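Local coordinates for STAS/SEC14 domain-containing protein (Shewanella loihica PV-4, PDB 2Q3L) that is of unknown function but adopts a SpoIIAA-like (STAS) fold and may associate with membranes and bind a ligand, at residues A[5-11]-A[24-30]; A[16-21]-A[122-126]; A[54-60]-A[85-91]. One frame throughout, in Å; residues are numbered along the deposited sequence.

Contact 1. Residues A[5-11]-A[24-30]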
loop_
_atom_site.group_PDB
_atom_site.type_symbol
_atom_site.label_atom_id
_atom_site.label_comp_id
_atom_site.label_asym_id
_atom_site.label_seq_id
_atom_site.Cartn_x
_atom_site.Cartn_y
_atom_site.Cartn_z
ATOM N N ASN A 5 3.954 8.688 -5.487
ATOM C CA ASN A 5 2.563 8.916 -5.854
ATOM C C ASN A 5 1.678 9.490 -4.731
ATOM O O ASN A 5 1.773 9.078 -3.579
ATOM C CB ASN A 5 1.935 7.603 -6.399
ATOM C CG ASN A 5 2.075 6.334 -5.404
ATOM O OD1 ASN A 5 3.196 5.866 -5.097
ATOM N ND2 ASN A 5 0.912 5.753 -4.998
ATOM N N LEU A 6 0.835 10.455 -5.074
ATOM C CA LEU A 6 -0.069 11.080 -4.105
ATOM C C LEU A 6 -1.282 10.193 -3.864
ATOM O O LEU A 6 -1.948 9.768 -4.819
ATOM C CB LEU A 6 -0.617 12.407 -4.631
ATOM C CG LEU A 6 -1.577 13.101 -3.655
ATOM C CD1 LEU A 6 -0.784 13.812 -2.568
ATOM C CD2 LEU A 6 -2.457 14.065 -4.364
ATOM N N HIS A 7 -1.623 9.988 -2.600
ATOM C CA HIS A 7 -2.810 9.186 -2.274
ATOM C C HIS A 7 -3.353 9.551 -0.924
ATOM O O HIS A 7 -2.675 10.195 -0.134
ATOM C CB HIS A 7 -2.467 7.689 -2.318
ATOM C CG HIS A 7 -1.403 7.306 -1.343
ATOM N ND1 HIS A 7 -1.687 6.743 -0.106
ATOM C CD2 HIS A 7 -0.060 7.438 -1.401
ATOM C CE1 HIS A 7 -0.552 6.527 0.538
ATOM N NE2 HIS A 7 0.449 6.954 -0.218
ATOM N N GLY A 8 -4.592 9.170 -0.682
ATOM C CA GLY A 8 -5.217 9.354 0.611
ATOM C C GLY A 8 -6.723 9.408 0.576
ATOM O O GLY A 8 -7.342 9.409 -0.481
ATOM N N ILE A 9 -7.301 9.473 1.763
ATOM C CA ILE A 9 -8.735 9.671 1.916
ATOM C C ILE A 9 -8.910 10.896 2.764
ATOM O O ILE A 9 -8.318 10.990 3.828
ATOM C CB ILE A 9 -9.435 8.499 2.607
ATOM C CG1 ILE A 9 -9.008 7.178 1.969
ATOM C CG2 ILE A 9 -10.919 8.666 2.551
ATOM C CD1 ILE A 9 -9.532 5.933 2.675
ATOM N N ALA A 10 -9.669 11.869 2.246
ATOM C CA ALA A 10 -10.072 13.043 3.001
ATOM C C ALA A 10 -11.478 12.706 3.487
ATOM O O ALA A 10 -12.277 12.220 2.701
ATOM C CB ALA A 10 -10.145 14.297 2.097
ATOM N N ILE A 11 -11.749 12.941 4.766
ATOM C CA ILE A 11 -13.075 12.752 5.352
ATOM C C ILE A 11 -13.496 14.037 6.071
ATOM O O ILE A 11 -12.696 14.663 6.770
ATOM C CB ILE A 11 -13.157 11.530 6.301
ATOM C CG1 ILE A 11 -14.579 11.330 6.811
ATOM C CG2 ILE A 11 -12.201 11.623 7.479
ATOM C CD1 ILE A 11 -14.776 10.018 7.485
ATOM N N PHE A 24 -16.397 12.114 1.672
ATOM C CA PHE A 24 -15.130 11.437 1.475
ATOM C C PHE A 24 -14.611 11.815 0.114
ATOM O O PHE A 24 -15.377 12.043 -0.833
ATOM C CB PHE A 24 -15.293 9.919 1.438
ATOM C CG PHE A 24 -15.923 9.335 2.659
ATOM C CD1 PHE A 24 -17.284 9.326 2.793
ATOM C CD2 PHE A 24 -15.135 8.736 3.642
ATOM C CE1 PHE A 24 -17.865 8.776 3.907
ATOM C CE2 PHE A 24 -15.704 8.168 4.766
ATOM C CZ PHE A 24 -17.073 8.192 4.898
ATOM N N LYS A 25 -13.296 11.838 0.006
ATOM C CA LYS A 25 -12.643 12.043 -1.261
ATOM C C LYS A 25 -11.441 11.124 -1.238
ATOM O O LYS A 25 -10.512 11.322 -0.449
ATOM C CB LYS A 25 -12.223 13.490 -1.527
ATOM C CG LYS A 25 -11.613 13.589 -2.920
ATOM C CD LYS A 25 -11.076 14.919 -3.285
ATOM C CE LYS A 25 -10.662 14.849 -4.776
ATOM N NZ LYS A 25 -10.107 16.092 -5.227
ATOM N N ALA A 26 -11.484 10.127 -2.115
ATOM C CA ALA A 26 -10.473 9.098 -2.222
ATOM C C ALA A 26 -9.562 9.413 -3.417
ATOM O O ALA A 26 -10.027 9.569 -4.554
ATOM C CB ALA A 26 -11.140 7.783 -2.401
ATOM N N VAL A 27 -8.260 9.501 -3.141
ATOM C CA VAL A 27 -7.285 9.902 -4.150
ATOM C C VAL A 27 -6.122 8.930 -4.304
ATOM O O VAL A 27 -5.532 8.493 -3.336
ATOM C CB VAL A 27 -6.685 11.267 -3.769
ATOM C CG1 VAL A 27 -5.653 11.701 -4.792
ATOM C CG2 VAL A 27 -7.799 12.309 -3.622
ATOM N N GLY A 28 -5.787 8.618 -5.542
ATOM C CA GLY A 28 -4.635 7.770 -5.844
ATOM C C GLY A 28 -4.865 6.322 -5.513
ATOM O O GLY A 28 -5.971 5.837 -5.652
ATOM N N LYS A 29 -3.800 5.646 -5.071
ATOM C CA LYS A 29 -3.823 4.225 -4.732
ATOM C C LYS A 29 -3.838 4.127 -3.207
ATOM O O LYS A 29 -2.853 4.399 -2.547
ATOM C CB LYS A 29 -2.591 3.550 -5.352
ATOM C CG LYS A 29 -2.476 2.038 -5.097
ATOM C CD LYS A 29 -3.573 1.219 -5.719
ATOM C CE LYS A 29 -3.102 -0.221 -5.937
ATOM N NZ LYS A 29 -4.209 -1.146 -6.226
ATOM N N LEU A 30 -4.989 3.736 -2.663
ATOM C CA LEU A 30 -5.226 3.714 -1.224
ATOM C C LEU A 30 -4.495 2.555 -0.574
ATOM O O LEU A 30 -4.415 1.460 -1.156
ATOM C CB LEU A 30 -6.731 3.605 -0.927
ATOM C CG LEU A 30 -7.610 4.655 -1.617
ATOM C CD1 LEU A 30 -9.063 4.516 -1.079
ATOM C CD2 LEU A 30 -7.147 6.052 -1.373
HETATM O O HOH W 1 -1.420 7.014 -5.861
HETATM O O HOH W 2 0.020 4.106 -2.698
#
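Strands 7-11 and 24-27 run antiparallel, their axes 4.6 Å apart at an angle of 176°. Two hydrogen-bonded pairs hold them: Gly8 N to Val27 O (2.9 Å) with Val27 N to Gly8 O (2.8 Å), and Ala10 N to Lys25 O with Lys25 N to Ala10 O (both 2.9 Å). Ile9–Ala26 and Ile11–Phe24 are the non-hydrogen-bonded pairs, where CA-H...O contacts such as Phe24 CA to Ala10 O (3.2 Å) fill in. Gly28, at positive phi, leaves no room for a CB, which would clash with Leu6 O. This is the N-terminal beta hairpin at the edge of the SpoIIAA-like sheet, and at its start His7 and Gly8 continue the ladder into the second subunit. Ile9, Ile11 and Phe24 share the face packed by helix 32-45; Ile11 CD1 lies 3.4 Å from Phe24 CE2, and Ile9 CG1 meets Leu30 CD2 at 4.0 Å. Val27 projects from the other face, its CG1 4.0 Å from Leu6 CD2. Past the ladder, one water links Asn5 ND2, Leu6 O and Lys29 N, while a second joins Asn5 ND2 to Lys29 O. Asn5 OD1 also accepts a hydrogen bond from His7 NE2 of the second subunit, and His7 ND1 bonds Asp34.

Contact 2. Residues A[16-21]-A[122-126]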
loop_
_atom_site.group_PDB
_atom_site.type_symbol
_atom_site.label_atom_id
_atom_site.label_comp_id
_atom_site.label_asym_id
_atom_site.label_seq_id
_atom_site.Cartn_x
_atom_site.Cartn_y
_atom_site.Cartn_z
ATOM N N SER A 16 -25.229 21.034 2.953
ATOM C CA SER A 16 -25.963 21.432 1.758
ATOM C C SER A 16 -27.310 21.982 2.231
ATOM O O SER A 16 -28.242 21.228 2.540
ATOM C CB SER A 16 -26.182 20.274 0.785
ATOM O OG SER A 16 -26.911 20.775 -0.330
ATOM N N GLN A 17 -27.425 23.303 2.286
ATOM C CA GLN A 17 -28.673 23.937 2.742
ATOM C C GLN A 17 -28.868 23.624 4.220
ATOM O O GLN A 17 -27.993 23.958 4.996
ATOM C CB GLN A 17 -29.862 23.541 1.850
ATOM C CG GLN A 17 -29.677 24.032 0.405
ATOM C CD GLN A 17 -30.801 23.637 -0.539
ATOM O OE1 GLN A 17 -31.687 24.453 -0.832
ATOM N NE2 GLN A 17 -30.774 22.389 -1.025
ATOM N N ASP A 18 -29.953 22.957 4.605
ATOM C CA ASP A 18 -30.200 22.602 6.013
ATOM C C ASP A 18 -29.826 21.158 6.388
ATOM O O ASP A 18 -30.259 20.661 7.430
ATOM C CB ASP A 18 -31.674 22.834 6.361
ATOM C CG ASP A 18 -32.054 24.298 6.365
ATOM O OD1 ASP A 18 -31.156 25.164 6.472
ATOM O OD2 ASP A 18 -33.275 24.584 6.277
ATOM N N ASP A 19 -29.016 20.500 5.565
ATOM C CA ASP A 19 -28.627 19.124 5.805
ATOM C C ASP A 19 -27.113 18.980 5.899
ATOM O O ASP A 19 -26.358 19.623 5.175
ATOM C CB ASP A 19 -29.143 18.242 4.669
ATOM C CG ASP A 19 -30.630 18.390 4.456
ATOM O OD1 ASP A 19 -31.371 17.952 5.351
ATOM O OD2 ASP A 19 -31.052 18.960 3.400
ATOM N N PHE A 20 -26.679 18.153 6.831
ATOM C CA PHE A 20 -25.282 17.802 6.953
ATOM C C PHE A 20 -25.088 16.443 6.254
ATOM O O PHE A 20 -26.015 15.658 6.168
ATOM C CB PHE A 20 -24.822 17.733 8.402
ATOM C CG PHE A 20 -24.690 19.068 9.066
ATOM C CD1 PHE A 20 -23.638 19.931 8.725
ATOM C CD2 PHE A 20 -25.578 19.454 10.079
ATOM C CE1 PHE A 20 -23.490 21.175 9.345
ATOM C CE2 PHE A 20 -25.432 20.708 10.719
ATOM C CZ PHE A 20 -24.409 21.575 10.335
ATOM N N TYR A 21 -23.911 16.198 5.694
ATOM C CA TYR A 21 -23.633 14.915 5.079
ATOM C C TYR A 21 -22.165 14.614 5.317
ATOM O O TYR A 21 -21.355 15.519 5.540
ATOM C CB TYR A 21 -23.988 14.875 3.570
ATOM C CG TYR A 21 -23.219 15.836 2.698
ATOM C CD1 TYR A 21 -23.655 17.155 2.519
ATOM C CD2 TYR A 21 -22.065 15.444 2.049
ATOM C CE1 TYR A 21 -22.940 18.054 1.710
ATOM C CE2 TYR A 21 -21.343 16.323 1.245
ATOM C CZ TYR A 21 -21.777 17.620 1.079
ATOM O OH TYR A 21 -21.043 18.482 0.286
ATOM N N LEU A 122 -25.840 16.026 -4.621
ATOM C CA LEU A 122 -26.338 16.610 -3.367
ATOM C C LEU A 122 -27.815 16.840 -3.349
ATOM O O LEU A 122 -28.394 16.811 -2.286
ATOM C CB LEU A 122 -25.622 17.920 -3.010
ATOM C CG LEU A 122 -24.162 17.682 -2.652
ATOM C CD1 LEU A 122 -23.485 18.990 -2.310
ATOM C CD2 LEU A 122 -24.049 16.705 -1.499
ATOM N N ASP A 123 -28.423 17.104 -4.502
ATOM C CA ASP A 123 -29.847 17.280 -4.572
ATOM C C ASP A 123 -30.554 15.960 -4.221
ATOM O O ASP A 123 -31.548 15.955 -3.492
ATOM C CB ASP A 123 -30.239 17.734 -5.992
ATOM C CG ASP A 123 -31.737 17.907 -6.159
ATOM O OD1 ASP A 123 -32.441 18.092 -5.143
ATOM O OD2 ASP A 123 -32.222 17.843 -7.305
ATOM N N TRP A 124 -30.040 14.852 -4.751
ATOM C CA TRP A 124 -30.598 13.515 -4.503
ATOM C C TRP A 124 -30.245 13.023 -3.095
ATOM O O TRP A 124 -31.067 12.404 -2.401
ATOM C CB TRP A 124 -30.089 12.522 -5.558
ATOM C CG TRP A 124 -30.409 11.096 -5.273
ATOM C CD1 TRP A 124 -31.526 10.416 -5.645
ATOM C CD2 TRP A 124 -29.576 10.150 -4.572
ATOM N NE1 TRP A 124 -31.459 9.114 -5.203
ATOM C CE2 TRP A 124 -30.270 8.930 -4.536
ATOM C CE3 TRP A 124 -28.312 10.222 -3.977
ATOM C CZ2 TRP A 124 -29.737 7.786 -3.916
ATOM C CZ3 TRP A 124 -27.790 9.104 -3.396
ATOM C CH2 TRP A 124 -28.496 7.895 -3.365
ATOM N N LEU A 125 -29.029 13.318 -2.675
ATOM C CA LEU A 125 -28.525 12.811 -1.412
ATOM C C LEU A 125 -29.269 13.320 -0.218
ATOM O O LEU A 125 -29.594 12.552 0.667
ATOM C CB LEU A 125 -27.057 13.163 -1.225
ATOM C CG LEU A 125 -26.313 12.496 -0.038
ATOM C CD1 LEU A 125 -26.304 10.985 -0.178
ATOM C CD2 LEU A 125 -24.866 12.995 0.067
ATOM N N CYS A 126 -29.479 14.627 -0.164
ATOM C CA CYS A 126 -30.132 15.259 0.979
ATOM C C CYS A 126 -31.564 15.552 0.606
ATOM O O CYS A 126 -31.888 16.242 -0.404
ATOM C CB CYS A 126 -29.419 16.550 1.362
ATOM S SG CYS A 126 -27.620 16.375 1.487
ATOM O OXT CYS A 126 -32.398 15.048 1.348
#
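A type II' beta turn, Ser16 to Asp19, joins strands 7-16 and 19-30, the hairpin of the SpoIIAA-like sheet, and the last turn of the C-terminal helix packs beside this hairpin end. The turn is closed by Ser16 N to Asp19 O (2.9 Å) and Asp19 N to Ser16 O (3.2 Å). Gln17 occupies its first corner at phi 67° and psi -120°, values unusual for a residue with a side chain, and both Gln17 and Asp18 stay clear of the helix.

Tyr21 is the centre of the contact. Its chi1 of 62° (p) lays the ring against the helix, so that Leu122, in the m,t rotamer, brings CD2 over one ring face in a CH-pi contact, 3.7 Å from the centroid and 19° off the normal. Leu125, in the t,p rotamer, sets CD2 4.1 Å from Tyr21 CB, nearer the base of the side chain. Both leucines also reach strand 54-66, Leu122 touching Leu57 and Leu125 touching Val55, so the helix end lies across neighbouring strands. Cys126, with chi1 m, turns its sulfur toward the hairpin for an oblique sulfur-aromatic contact, SG lying 5.2 Å from the Tyr21 centroid. Ser16, with chi1 t, extends OG to 4.1 Å from Leu122 CB, in van der Waals contact. The terminal carboxylate of Cys126 makes a long, weak ion pair with Arg87. On the outer side of the contact, the Asp19 side chain, chi1 m, brings OD2 to 3.6 Å from Cys126 CB.

Contact 3. Residues A[54-60]-A[85-91]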
loop_
_atom_site.group_PDB
_atom_site.type_symbol
_atom_site.label_atom_id
_atom_site.label_comp_id
_atom_site.label_asym_id
_atom_site.label_seq_id
_atom_site.Cartn_x
_atom_site.Cartn_y
_atom_site.Cartn_z
ATOM N N ILE A 54 -27.583 7.991 8.084
ATOM C CA ILE A 54 -26.508 8.725 7.505
ATOM C C ILE A 54 -26.581 8.796 5.997
ATOM O O ILE A 54 -26.923 7.825 5.319
ATOM C CB ILE A 54 -25.185 8.093 7.954
ATOM C CG1 ILE A 54 -25.184 8.036 9.470
ATOM C CG2 ILE A 54 -23.979 8.868 7.402
ATOM C CD1 ILE A 54 -24.019 7.351 10.008
ATOM N N VAL A 55 -26.238 9.961 5.473
ATOM C CA VAL A 55 -26.139 10.111 4.053
ATOM C C VAL A 55 -24.707 10.527 3.777
ATOM O O VAL A 55 -24.187 11.392 4.440
ATOM C CB VAL A 55 -27.206 11.090 3.463
ATOM C CG1 VAL A 55 -28.613 10.599 3.822
ATOM C CG2 VAL A 55 -27.017 12.549 3.913
ATOM N N ALA A 56 -24.065 9.897 2.806
ATOM C CA ALA A 56 -22.678 10.244 2.437
ATOM C C ALA A 56 -22.439 10.500 0.946
ATOM O O ALA A 56 -23.201 10.037 0.079
ATOM C CB ALA A 56 -21.734 9.120 2.891
ATOM N N LEU A 57 -21.393 11.270 0.680
ATOM C CA LEU A 57 -20.877 11.523 -0.656
ATOM C C LEU A 57 -19.456 10.992 -0.703
ATOM O O LEU A 57 -18.663 11.274 0.203
ATOM C CB LEU A 57 -20.876 13.025 -0.973
ATOM C CG LEU A 57 -20.342 13.510 -2.350
ATOM C CD1 LEU A 57 -21.006 14.734 -2.823
ATOM C CD2 LEU A 57 -18.866 13.768 -2.300
ATOM N N ILE A 58 -19.117 10.248 -1.758
ATOM C CA ILE A 58 -17.752 9.704 -1.929
ATOM C C ILE A 58 -17.311 10.105 -3.324
ATOM O O ILE A 58 -17.919 9.675 -4.308
ATOM C CB ILE A 58 -17.682 8.166 -1.787
ATOM C CG1 ILE A 58 -18.409 7.705 -0.518
ATOM C CG2 ILE A 58 -16.222 7.667 -1.805
ATOM C CD1 ILE A 58 -18.447 6.240 -0.353
ATOM N N ASP A 59 -16.321 11.000 -3.377
ATOM C CA ASP A 59 -15.743 11.494 -4.627
ATOM C C ASP A 59 -14.569 10.544 -4.943
ATOM O O ASP A 59 -13.580 10.442 -4.193
ATOM C CB ASP A 59 -15.337 12.977 -4.471
ATOM C CG ASP A 59 -14.605 13.549 -5.707
ATOM O OD1 ASP A 59 -14.116 12.787 -6.557
ATOM O OD2 ASP A 59 -14.472 14.787 -5.803
ATOM N N ILE A 60 -14.754 9.787 -6.017
ATOM C CA ILE A 60 -13.741 8.889 -6.525
ATOM C C ILE A 60 -13.179 9.378 -7.865
ATOM O O ILE A 60 -12.554 8.594 -8.578
ATOM C CB ILE A 60 -14.279 7.423 -6.662
ATOM C CG1 ILE A 60 -15.409 7.309 -7.704
ATOM C CG2 ILE A 60 -14.763 6.919 -5.298
ATOM C CD1 ILE A 60 -15.884 5.853 -7.909
ATOM N N PHE A 85 -25.920 3.744 6.959
ATOM C CA PHE A 85 -26.065 4.657 5.801
ATOM C C PHE A 85 -27.317 4.325 5.005
ATOM O O PHE A 85 -27.454 3.169 4.547
ATOM C CB PHE A 85 -24.871 4.500 4.864
ATOM C CG PHE A 85 -23.601 4.972 5.462
ATOM C CD1 PHE A 85 -22.967 4.233 6.404
ATOM C CD2 PHE A 85 -23.053 6.186 5.098
ATOM C CE1 PHE A 85 -21.805 4.689 6.999
ATOM C CE2 PHE A 85 -21.884 6.623 5.678
ATOM C CZ PHE A 85 -21.287 5.878 6.637
ATOM N N LYS A 86 -28.223 5.310 4.843
ATOM C CA LYS A 86 -29.421 5.122 4.008
ATOM C C LYS A 86 -29.163 5.458 2.560
ATOM O O LYS A 86 -29.748 4.838 1.689
ATOM C CB LYS A 86 -30.634 5.926 4.484
ATOM C CG LYS A 86 -30.460 7.388 4.650
ATOM C CD LYS A 86 -31.778 7.951 5.215
ATOM C CE LYS A 86 -31.624 9.376 5.631
ATOM N NZ LYS A 86 -32.939 9.887 6.136
ATOM N N ARG A 87 -28.337 6.477 2.297
ATOM C CA ARG A 87 -27.986 6.837 0.922
ATOM C C ARG A 87 -26.540 7.184 0.810
ATOM O O ARG A 87 -25.995 7.848 1.672
ATOM C CB ARG A 87 -28.805 8.026 0.375
ATOM C CG ARG A 87 -30.292 7.788 0.288
ATOM C CD ARG A 87 -31.000 8.958 -0.459
ATOM N NE ARG A 87 -31.075 10.143 0.399
ATOM C CZ ARG A 87 -32.002 10.323 1.349
ATOM N NH1 ARG A 87 -32.929 9.406 1.553
ATOM N NH2 ARG A 87 -32.008 11.423 2.104
ATOM N N VAL A 88 -25.944 6.742 -0.290
ATOM C CA VAL A 88 -24.580 7.070 -0.646
ATOM C C VAL A 88 -24.493 7.507 -2.129
ATOM O O VAL A 88 -24.818 6.761 -3.060
ATOM C CB VAL A 88 -23.619 5.900 -0.363
ATOM C CG1 VAL A 88 -22.173 6.354 -0.537
ATOM C CG2 VAL A 88 -23.835 5.402 1.057
ATOM N N ALA A 89 -24.037 8.731 -2.324
ATOM C CA ALA A 89 -23.821 9.297 -3.655
ATOM C C ALA A 89 -22.373 9.084 -4.056
ATOM O O ALA A 89 -21.502 9.504 -3.344
ATOM C CB ALA A 89 -24.096 10.783 -3.639
ATOM N N ILE A 90 -22.136 8.460 -5.209
ATOM C CA ILE A 90 -20.802 8.310 -5.727
ATOM C C ILE A 90 -20.561 9.309 -6.846
ATOM O O ILE A 90 -21.305 9.358 -7.779
ATOM C CB ILE A 90 -20.580 6.914 -6.297
ATOM C CG1 ILE A 90 -20.933 5.845 -5.240
ATOM C CG2 ILE A 90 -19.154 6.757 -6.773
ATOM C CD1 ILE A 90 -20.162 5.941 -3.988
ATOM N N ILE A 91 -19.496 10.082 -6.745
ATOM C CA ILE A 91 -19.137 11.067 -7.749
ATOM C C ILE A 91 -17.908 10.585 -8.482
ATOM O O ILE A 91 -16.855 10.422 -7.888
ATOM C CB ILE A 91 -18.887 12.434 -7.113
ATOM C CG1 ILE A 91 -20.190 12.898 -6.482
ATOM C CG2 ILE A 91 -18.428 13.467 -8.164
ATOM C CD1 ILE A 91 -20.165 14.292 -5.991
#
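Phe85 lays its ring over Ile54: CB of Ile54 sits 4.3 Å from the ring centroid, 19° off the normal, a CH-pi contact, while Ala56 CB meets the ring edge, 3.7 Å from Phe85 CE2. Lys86 N to Ile54 O (2.9 Å) starts the parallel ladder, and a beta bulge then shifts the register by one, pairing Val55 with Arg87. Bonds alternate from there, from Ala56 N to Arg87 O (3.0 Å) as far as Ile60 N to Ile91 O (2.9 Å). Ile58 CD1 touches Val88 CG1 (3.7 Å) on the Phe85 face; on the other, Leu57 CD1 meets Ile91 CD1 (3.3 Å). Val55 CG1 lies over one face of the Arg87 guanidinium, whose NE bonds Leu125 O. The two strands belong to a beta-alpha-beta unit, with helix 68-81 making the crossover, in the middle of the mixed sheet: strand 19-30 flanks 54-60, strand 111-115 flanks 85-91, and helix 118-125 packs on the face of Val55 and Leu57.

Overall arrangement
All three contacts meet on one sheet. Contact 3 lies deepest, its centre about 6 Å from that of the chain, against about 11 Å for contact 1 and 16 Å for contact 2. Contacts 1 and 2 share strand 19-30, and backbone bonds from Phe24 in it to Leu57 and Asp59 make the ladders of contacts 1 and 3 continuous. Both ladders rest on main-chain hydrogen bonds, antiparallel in the hairpin and parallel in the interior, but bridging waters and the second subunit enter at contact 1. Contact 2 instead sets helix against hairpin by side-chain packing, and its helix end is tied to strand 85-91 of contact 3 through Arg87.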